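LYND (Lyngbya aestuarii, PDB 4V1T) probably catalyses ATP-dependent cyclodehydration of peptide residues such as cysteine to azoline heterocycles, as a YcaO-family enzyme that binds ADP, magnesium and zinc. Local coordinates at residues Trp204-Glu216 with Gln356-Glu368. Residues are numbered along the deposited sequence; the frame is centred on the assembly and turned at random.
Sequences WDCLAHRLRGNRE and QHLISPVTGVVTE. With ZN (zinc ion), chain K.
N214 and R210, four residues apart in 204-216, both donate to main-chain carbonyls of the loop 356-368. N214 ND2 bonds to G364 O at 2.9 Å, nearly straight at 173°; the acceptor lies in the amide plane, whereas the donor stands above the carbonyl plane. A weak second bond from ND2 reaches V362 O, and a water donates to both N214 OD1 and S360 O, so both ends of the amide are tied to the loop. R210, its chain bent at chi2 (-70°), brings NH1 to 2.9 Å from T363 O, in the carbonyl plane but bent at 144°, with the oxygen tilted from the guanidinium plane, while NH2 forms a salt bridge with D724. A leucine in place of R210 would probably leave T363 O without this donor and take from D724 the salt bridge to NH2. The accepting loop is shaped by an ST turn: S360 OG accepts from V362 N at 3.1 Å and also from T363 N, and is hydrogen-bonded to H303 ND1. The helix carries C206, whose SG binds zinc at 2.4 Å with C203, C311 and C314, so the contact joins a Cys4 zinc site to the loop following helix 348-355. V365 CG1 lies over one face of the R210 guanidinium, displaced toward its rim; the apolar pair is L211 CD2 alongside V362 CG1 at 3.9 Å, next to W191.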
loop_
_atom_site.group_PDB
_atom_site.type_symbol
_atom_site.label_atom_id
_atom_site.label_comp_id
_atom_site.label_asym_id
_atom_site.label_seq_id
_atom_site.Cartn_x
_atom_site.Cartn_y
_atom_site.Cartn_z
ATOM N N TRP B 204 -2.954 -20.586 20.489
ATOM C CA TRP B 204 -3.418 -19.373 21.148
ATOM C C TRP B 204 -2.270 -18.687 21.878
ATOM O O TRP B 204 -2.261 -17.466 22.026
ATOM C CB TRP B 204 -4.547 -19.685 22.121
ATOM C CG TRP B 204 -4.901 -18.528 22.997
ATOM C CD1 TRP B 204 -5.798 -17.534 22.723
ATOM C CD2 TRP B 204 -4.354 -18.240 24.278
ATOM N NE1 TRP B 204 -5.837 -16.637 23.768
ATOM C CE2 TRP B 204 -4.964 -17.050 24.737
ATOM C CE3 TRP B 204 -3.405 -18.866 25.090
ATOM C CZ2 TRP B 204 -4.664 -16.483 25.975
ATOM C CZ3 TRP B 204 -3.106 -18.300 26.324
ATOM C CH2 TRP B 204 -3.735 -17.118 26.751
ATOM N N ASP B 205 -1.292 -19.473 22.313
ATOM C CA ASP B 205 -0.138 -18.928 23.003
ATOM C C ASP B 205 0.760 -18.145 22.043
ATOM O O ASP B 205 1.370 -17.140 22.438
ATOM C CB ASP B 205 0.658 -20.051 23.676
ATOM C CG ASP B 205 1.254 -19.632 24.997
ATOM O OD1 ASP B 205 1.437 -18.421 25.215
ATOM O OD2 ASP B 205 1.537 -20.524 25.817
ATOM N N CYS B 206 0.870 -18.620 20.801
ATOM C CA CYS B 206 1.562 -17.869 19.744
ATOM C C CYS B 206 0.975 -16.462 19.612
ATOM O O CYS B 206 1.697 -15.478 19.479
ATOM C CB CYS B 206 1.463 -18.580 18.386
ATOM S SG CYS B 206 2.344 -20.148 18.239
ATOM N N LEU B 207 -0.352 -16.398 19.634
ATOM C CA LEU B 207 -1.079 -15.138 19.535
ATOM C C LEU B 207 -0.925 -14.319 20.823
ATOM O O LEU B 207 -0.633 -13.117 20.789
ATOM C CB LEU B 207 -2.556 -15.421 19.247
ATOM C CG LEU B 207 -3.533 -14.253 19.293
ATOM C CD1 LEU B 207 -3.251 -13.263 18.181
ATOM C CD2 LEU B 207 -4.958 -14.754 19.203
ATOM N N ALA B 208 -1.105 -14.971 21.962
ATOM C CA ALA B 208 -1.045 -14.285 23.246
ATOM C C ALA B 208 0.280 -13.538 23.415
ATOM O O ALA B 208 0.310 -12.422 23.922
ATOM C CB ALA B 208 -1.249 -15.275 24.374
ATOM N N HIS B 209 1.368 -14.155 22.967
ATOM C CA HIS B 209 2.700 -13.573 23.089
ATOM C C HIS B 209 2.786 -12.240 22.333
ATOM O O HIS B 209 3.495 -11.338 22.739
ATOM C CB HIS B 209 3.752 -14.552 22.566
ATOM C CG HIS B 209 5.161 -14.157 22.868
ATOM N ND1 HIS B 209 5.941 -13.436 21.990
ATOM C CD2 HIS B 209 5.945 -14.405 23.949
ATOM C CE1 HIS B 209 7.138 -13.249 22.518
ATOM N NE2 HIS B 209 7.167 -13.829 23.708
ATOM N N ARG B 210 2.062 -12.125 21.229
ATOM C CA ARG B 210 2.019 -10.870 20.491
ATOM C C ARG B 210 1.046 -9.889 21.150
ATOM O O ARG B 210 1.342 -8.700 21.280
ATOM C CB ARG B 210 1.608 -11.119 19.032
ATOM C CG ARG B 210 2.585 -11.962 18.215
ATOM C CD ARG B 210 3.876 -11.205 17.933
ATOM N NE ARG B 210 4.896 -12.078 17.361
ATOM C CZ ARG B 210 5.096 -12.263 16.062
ATOM N NH1 ARG B 210 4.352 -11.640 15.160
ATOM N NH2 ARG B 210 6.052 -13.089 15.660
ATOM N N LEU B 211 -0.113 -10.391 21.556
ATOM C CA LEU B 211 -1.151 -9.556 22.164
ATOM C C LEU B 211 -0.677 -8.859 23.429
ATOM O O LEU B 211 -0.828 -7.644 23.553
ATOM C CB LEU B 211 -2.391 -10.392 22.498
ATOM C CG LEU B 211 -3.293 -10.811 21.347
ATOM C CD1 LEU B 211 -4.434 -11.688 21.849
ATOM C CD2 LEU B 211 -3.845 -9.599 20.616
ATOM N N ARG B 212 -0.122 -9.630 24.363
ATOM C CA ARG B 212 0.423 -9.090 25.617
ATOM C C ARG B 212 1.357 -7.913 25.340
ATOM O O ARG B 212 1.291 -6.881 25.993
ATOM C CB ARG B 212 1.167 -10.188 26.396
ATOM C CG ARG B 212 0.302 -10.944 27.394
ATOM C CD ARG B 212 0.761 -12.382 27.578
ATOM N NE ARG B 212 -0.309 -13.209 28.124
ATOM C CZ ARG B 212 -0.388 -14.531 27.999
ATOM N NH1 ARG B 212 0.551 -15.220 27.348
ATOM N NH2 ARG B 212 -1.424 -15.172 28.522
ATOM N N GLY B 213 2.213 -8.082 24.345
ATOM C CA GLY B 213 3.175 -7.064 23.979
ATOM C C GLY B 213 2.560 -5.823 23.372
ATOM O O GLY B 213 2.991 -4.706 23.657
ATOM N N ASN B 214 1.550 -6.007 22.531
ATOM C CA ASN B 214 0.903 -4.881 21.868
ATOM C C ASN B 214 -0.181 -4.204 22.717
ATOM O O ASN B 214 -0.924 -3.360 22.221
ATOM C CB ASN B 214 0.319 -5.343 20.527
ATOM C CG ASN B 214 1.385 -5.859 19.584
ATOM O OD1 ASN B 214 2.517 -5.380 19.594
ATOM N ND2 ASN B 214 1.031 -6.837 18.761
ATOM N N ARG B 215 -0.275 -4.587 23.989
ATOM C CA ARG B 215 -1.187 -3.949 24.934
ATOM C C ARG B 215 -0.405 -3.434 26.133
ATOM O O ARG B 215 -0.607 -3.883 27.262
ATOM C CB ARG B 215 -2.251 -4.932 25.412
ATOM C CG ARG B 215 -3.221 -5.417 24.356
ATOM C CD ARG B 215 -4.474 -5.923 25.042
ATOM N NE ARG B 215 -5.338 -6.686 24.156
ATOM C CZ ARG B 215 -6.248 -7.560 24.569
ATOM N NH1 ARG B 215 -6.417 -7.794 25.868
ATOM N NH2 ARG B 215 -6.986 -8.213 23.681
ATOM N N GLU B 216 0.495 -2.493 25.889
ATOM C CA GLU B 216 1.425 -2.057 26.926
ATOM C C GLU B 216 0.725 -1.288 28.046
ATOM O O GLU B 216 1.136 -1.370 29.205
ATOM C CB GLU B 216 2.544 -1.209 26.322
ATOM C CG GLU B 216 2.102 0.160 25.853
ATOM C CD GLU B 216 1.389 0.116 24.523
ATOM O OE1 GLU B 216 1.128 -0.996 24.008
ATOM O OE2 GLU B 216 1.087 1.199 23.989
ATOM N N GLN B 356 6.131 -7.080 5.573
ATOM C CA GLN B 356 4.937 -6.235 5.731
ATOM C C GLN B 356 3.991 -6.809 6.766
ATOM O O GLN B 356 3.401 -6.066 7.553
ATOM C CB GLN B 356 4.145 -6.132 4.425
ATOM C CG GLN B 356 4.870 -5.483 3.279
ATOM C CD GLN B 356 4.010 -5.322 2.032
ATOM O OE1 GLN B 356 4.227 -4.410 1.237
ATOM N NE2 GLN B 356 3.047 -6.216 1.845
ATOM N N HIS B 357 3.844 -8.133 6.740
ATOM C CA HIS B 357 2.894 -8.839 7.603
ATOM C C HIS B 357 3.167 -8.628 9.092
ATOM O O HIS B 357 2.287 -8.836 9.930
ATOM C CB HIS B 357 2.909 -10.336 7.285
ATOM C CG HIS B 357 4.247 -10.980 7.461
ATOM N ND1 HIS B 357 4.581 -11.708 8.584
ATOM C CD2 HIS B 357 5.339 -10.996 6.664
ATOM C CE1 HIS B 357 5.820 -12.149 8.466
ATOM N NE2 HIS B 357 6.301 -11.731 7.309
ATOM N N LEU B 358 4.390 -8.224 9.419
ATOM C CA LEU B 358 4.743 -7.945 10.802
ATOM C C LEU B 358 4.111 -6.635 11.289
ATOM O O LEU B 358 4.138 -6.335 12.485
ATOM C CB LEU B 358 6.258 -7.896 10.954
ATOM C CG LEU B 358 6.995 -9.201 10.675
ATOM C CD1 LEU B 358 8.492 -8.982 10.856
ATOM C CD2 LEU B 358 6.515 -10.322 11.576
ATOM N N ILE B 359 3.543 -5.859 10.366
ATOM C CA ILE B 359 2.850 -4.619 10.742
ATOM C C ILE B 359 1.414 -4.928 11.145
ATOM O O ILE B 359 0.562 -5.193 10.297
ATOM C CB ILE B 359 2.850 -3.575 9.600
ATOM C CG1 ILE B 359 4.272 -3.283 9.115
ATOM C CG2 ILE B 359 2.208 -2.274 10.073
ATOM C CD1 ILE B 359 4.348 -2.637 7.751
ATOM N N SER B 360 1.163 -4.893 12.444
ATOM C CA SER B 360 -0.156 -5.162 12.992
ATOM C C SER B 360 -0.170 -4.921 14.491
ATOM O O SER B 360 0.644 -5.497 15.216
ATOM C CB SER B 360 -0.569 -6.606 12.723
ATOM O OG SER B 360 -1.701 -6.948 13.506
ATOM N N PRO B 361 -1.109 -4.092 14.975
ATOM C CA PRO B 361 -1.184 -3.869 16.419
ATOM C C PRO B 361 -1.825 -5.021 17.185
ATOM O O PRO B 361 -1.969 -4.935 18.397
ATOM C CB PRO B 361 -2.037 -2.605 16.527
ATOM C CG PRO B 361 -2.917 -2.651 15.338
ATOM C CD PRO B 361 -2.124 -3.313 14.243
ATOM N N VAL B 362 -2.191 -6.093 16.478
ATOM C CA VAL B 362 -2.845 -7.251 17.086
ATOM C C VAL B 362 -1.911 -8.454 17.095
ATOM O O VAL B 362 -1.609 -9.010 18.153
ATOM C CB VAL B 362 -4.140 -7.615 16.328
ATOM C CG1 VAL B 362 -4.802 -8.851 16.929
ATOM C CG2 VAL B 362 -5.099 -6.431 16.327
ATOM N N THR B 363 -1.449 -8.836 15.913
ATOM C CA THR B 363 -0.632 -10.032 15.733
ATOM C C THR B 363 0.813 -9.707 15.362
ATOM O O THR B 363 1.656 -10.603 15.267
ATOM C CB THR B 363 -1.221 -10.920 14.615
ATOM O OG1 THR B 363 -0.690 -12.237 14.721
ATOM C CG2 THR B 363 -0.891 -10.343 13.251
ATOM N N GLY B 364 1.084 -8.426 15.132
ATOM C CA GLY B 364 2.376 -7.998 14.628
ATOM C C GLY B 364 3.345 -7.554 15.704
ATOM O O GLY B 364 3.095 -7.721 16.890
ATOM N N VAL B 365 4.456 -6.975 15.266
ATOM C CA VAL B 365 5.506 -6.495 16.164
ATOM C C VAL B 365 5.748 -5.004 15.981
ATOM O O VAL B 365 6.448 -4.400 16.781
ATOM C CB VAL B 365 6.834 -7.245 15.942
ATOM C CG1 VAL B 365 6.646 -8.723 16.219
ATOM C CG2 VAL B 365 7.329 -7.036 14.524
ATOM N N VAL B 366 5.192 -4.423 14.914
ATOM C CA VAL B 366 5.226 -2.973 14.719
ATOM C C VAL B 366 3.798 -2.448 14.588
ATOM O O VAL B 366 2.994 -2.993 13.844
ATOM C CB VAL B 366 6.093 -2.567 13.498
ATOM C CG1 VAL B 366 7.345 -3.417 13.430
ATOM C CG2 VAL B 366 5.360 -2.729 12.203
ATOM N N THR B 367 3.487 -1.404 15.345
ATOM C CA THR B 367 2.122 -0.903 15.450
ATOM C C THR B 367 1.640 -0.374 14.119
ATOM O O THR B 367 0.602 -0.781 13.629
ATOM C CB THR B 367 2.012 0.236 16.489
ATOM O OG1 THR B 367 2.707 -0.135 17.683
ATOM C CG2 THR B 367 0.553 0.542 16.816
ATOM N N GLU B 368 2.413 0.542 13.556
ATOM C CA GLU B 368 2.069 1.218 12.309
ATOM C C GLU B 368 3.336 1.488 11.507
ATOM O O GLU B 368 4.449 1.270 11.986
ATOM C CB GLU B 368 1.361 2.541 12.601
ATOM C CG GLU B 368 2.211 3.519 13.411
ATOM C CD GLU B 368 1.444 4.734 13.890
ATOM O OE1 GLU B 368 0.364 5.019 13.334
ATOM O OE2 GLU B 368 1.933 5.414 14.819
HETATM ZN ZN ZN K . 2.268 -21.831 19.911
HETATM O O HOH W 1 2.706 -4.374 16.847
#